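Local atomic coordinates of putative secreted cellulose binding protein (Streptomyces coelicolor, PDB entry 4OY7), a protein that cleaves cellulose chains oxidatively with a copper ion, this chain being the catalytic AA10 lytic polysaccharide monooxygenase domain of a longer, cellulose-binding protein. Residues A108-D113 with E183-C188. Numbering follows the deposited sequence.
Sequences AAHPGD and ENFFSC. With CU (copper (II) ion), chain I.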
loop_
_atom_site.group_PDB
_atom_site.type_symbol
_atom_site.label_atom_id
_atom_site.label_comp_id
_atom_site.label_asym_id
_atom_site.label_seq_id
_atom_site.Cartn_x
_atom_site.Cartn_y
_atom_site.Cartn_z
ATOM N N ALA A 108 0.574 10.486 -10.461
ATOM C CA ALA A 108 -0.345 10.983 -11.496
ATOM C C ALA A 108 -1.732 10.922 -10.911
ATOM O O ALA A 108 -2.092 9.944 -10.296
ATOM C CB ALA A 108 -0.245 10.199 -12.799
ATOM N N ALA A 109 -2.484 12.002 -11.056
ATOM C CA ALA A 109 -3.768 12.133 -10.390
ATOM C C ALA A 109 -4.895 11.604 -11.276
ATOM O O ALA A 109 -4.850 11.707 -12.507
ATOM C CB ALA A 109 -4.030 13.592 -10.058
ATOM N N HIS A 110 -5.939 11.120 -10.620
ATOM C CA HIS A 110 -7.092 10.556 -11.294
ATOM C C HIS A 110 -8.319 10.706 -10.399
ATOM O O HIS A 110 -8.205 10.602 -9.178
ATOM C CB HIS A 110 -6.896 9.054 -11.559
ATOM C CG HIS A 110 -5.647 8.708 -12.307
ATOM N ND1 HIS A 110 -5.463 9.007 -13.642
ATOM C CD2 HIS A 110 -4.522 8.073 -11.906
ATOM C CE1 HIS A 110 -4.282 8.571 -14.033
ATOM N NE2 HIS A 110 -3.677 8.031 -12.992
ATOM N N PRO A 111 -9.508 10.867 -11.007
ATOM C CA PRO A 111 -10.738 10.804 -10.229
ATOM C C PRO A 111 -11.105 9.349 -9.807
ATOM O O PRO A 111 -10.763 8.397 -10.491
ATOM C CB PRO A 111 -11.774 11.354 -11.202
ATOM C CG PRO A 111 -11.280 10.911 -12.540
ATOM C CD PRO A 111 -9.772 10.987 -12.451
ATOM N N GLY A 112 -11.761 9.185 -8.657
ATOM C CA GLY A 112 -12.157 7.858 -8.178
ATOM C C GLY A 112 -12.232 7.739 -6.667
ATOM O O GLY A 112 -12.193 8.760 -5.940
ATOM N N ASP A 113 -12.381 6.489 -6.221
ATOM C CA ASP A 113 -12.549 6.106 -4.811
ATOM C C ASP A 113 -11.317 5.400 -4.308
ATOM O O ASP A 113 -10.705 4.567 -5.022
ATOM C CB ASP A 113 -13.688 5.089 -4.627
ATOM C CG ASP A 113 -15.048 5.640 -4.860
ATOM O OD1 ASP A 113 -15.213 6.855 -4.927
ATOM O OD2 ASP A 113 -15.975 4.799 -4.960
ATOM N N GLU A 183 -8.217 1.015 -15.073
ATOM C CA GLU A 183 -6.979 0.943 -14.300
ATOM C C GLU A 183 -7.242 1.236 -12.830
ATOM O O GLU A 183 -7.932 2.213 -12.496
ATOM C CB GLU A 183 -5.948 1.909 -14.852
ATOM C CG GLU A 183 -4.585 1.838 -14.175
ATOM C CD GLU A 183 -3.659 2.911 -14.712
ATOM O OE1 GLU A 183 -3.997 4.087 -14.519
ATOM O OE2 GLU A 183 -2.639 2.580 -15.353
ATOM N N ASN A 184 -6.730 0.360 -11.962
ATOM C CA ASN A 184 -6.792 0.534 -10.522
ATOM C C ASN A 184 -5.372 0.361 -9.933
ATOM O O ASN A 184 -4.542 -0.354 -10.505
ATOM C CB ASN A 184 -7.674 -0.567 -9.892
ATOM C CG ASN A 184 -9.168 -0.483 -10.206
ATOM O OD1 ASN A 184 -9.898 -1.362 -9.709
ATOM N ND2 ASN A 184 -9.649 0.526 -10.955
ATOM N N PHE A 185 -5.153 0.911 -8.743
ATOM C CA PHE A 185 -3.889 0.796 -7.992
ATOM C C PHE A 185 -4.086 0.003 -6.700
ATOM O O PHE A 185 -5.164 -0.005 -6.118
ATOM C CB PHE A 185 -3.328 2.196 -7.738
ATOM C CG PHE A 185 -2.939 2.884 -9.009
ATOM C CD1 PHE A 185 -3.876 3.499 -9.817
ATOM C CD2 PHE A 185 -1.645 2.764 -9.459
ATOM C CE1 PHE A 185 -3.493 4.060 -11.024
ATOM C CE2 PHE A 185 -1.253 3.313 -10.655
ATOM C CZ PHE A 185 -2.182 3.942 -11.436
ATOM N N PHE A 186 -3.022 -0.654 -6.258
ATOM C CA PHE A 186 -3.096 -1.601 -5.170
ATOM C C PHE A 186 -2.008 -1.284 -4.160
ATOM O O PHE A 186 -0.834 -1.194 -4.517
ATOM C CB PHE A 186 -2.926 -3.028 -5.718
ATOM C CG PHE A 186 -4.103 -3.477 -6.552
ATOM C CD1 PHE A 186 -4.231 -3.068 -7.865
ATOM C CD2 PHE A 186 -5.124 -4.271 -5.997
ATOM C CE1 PHE A 186 -5.349 -3.398 -8.619
ATOM C CE2 PHE A 186 -6.243 -4.607 -6.763
ATOM C CZ PHE A 186 -6.349 -4.165 -8.069
ATOM N N SER A 187 -2.425 -1.071 -2.919
ATOM C CA SER A 187 -1.513 -0.581 -1.891
ATOM C C SER A 187 -1.578 -1.372 -0.624
ATOM O O SER A 187 -2.650 -1.519 -0.078
ATOM C CB SER A 187 -1.863 0.869 -1.565
ATOM O OG SER A 187 -1.031 1.409 -0.547
ATOM N N CYS A 188 -0.420 -1.780 -0.098
ATOM C CA CYS A 188 -0.347 -2.597 1.134
ATOM C C CYS A 188 0.579 -1.958 2.140
ATOM O O CYS A 188 1.744 -1.721 1.834
ATOM C CB CYS A 188 0.202 -3.961 0.808
ATOM S SG CYS A 188 -0.990 -5.117 0.047
HETATM CU CU CU I . -1.589 6.885 -13.044
HETATM O O HOH W 1 -2.237 6.036 -14.477
#
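His110 and Glu183 meet across a copper(II) ion and its water. From these two segments, the direct protein bond to the copper comes from His110, whose NE2 lies 2.4 Å from it. His1 also binds the copper, its backbone N being one of the ligands. This is the histidine brace of AA10 enzymes, built from the N-terminal histidine and a second histidine.

Glu183 joins the site through water. Its OE1 accepts a hydrogen bond from the water modelled next to the copper, 2.6 Å from that water's O. The water's bond to the metal is unusually short, so its position is somewhat uncertain. OE1 itself stays 4.0 Å from the copper, too far for direct coordination. CG stands anti to the backbone N (chi1 -176°) and the chain runs on extended, which carries the carboxylate to the water. Arg178 forms a salt bridge with the same OE1 and probably helps position it.

Two carbons are non-bonding neighbours of the copper. Phe185 turns the CZ end of its ring to the metal, with CZ 3.4 Å away. Ala108 CB lies 3.6 Å from the copper. The one van der Waals contact between the segments is Phe185 CE1 approaching His110 CD2 obliquely, at 4.2 Å.

His110 sits in the loop leading into strand 112-119, and Glu183 immediately precedes strand 184-193. Strand 168-178 pairs antiparallel with both strands in the mixed sheet, and Phe185 also packs on Leu51 of strand 51-52 and Tyr104 of strand 99-105.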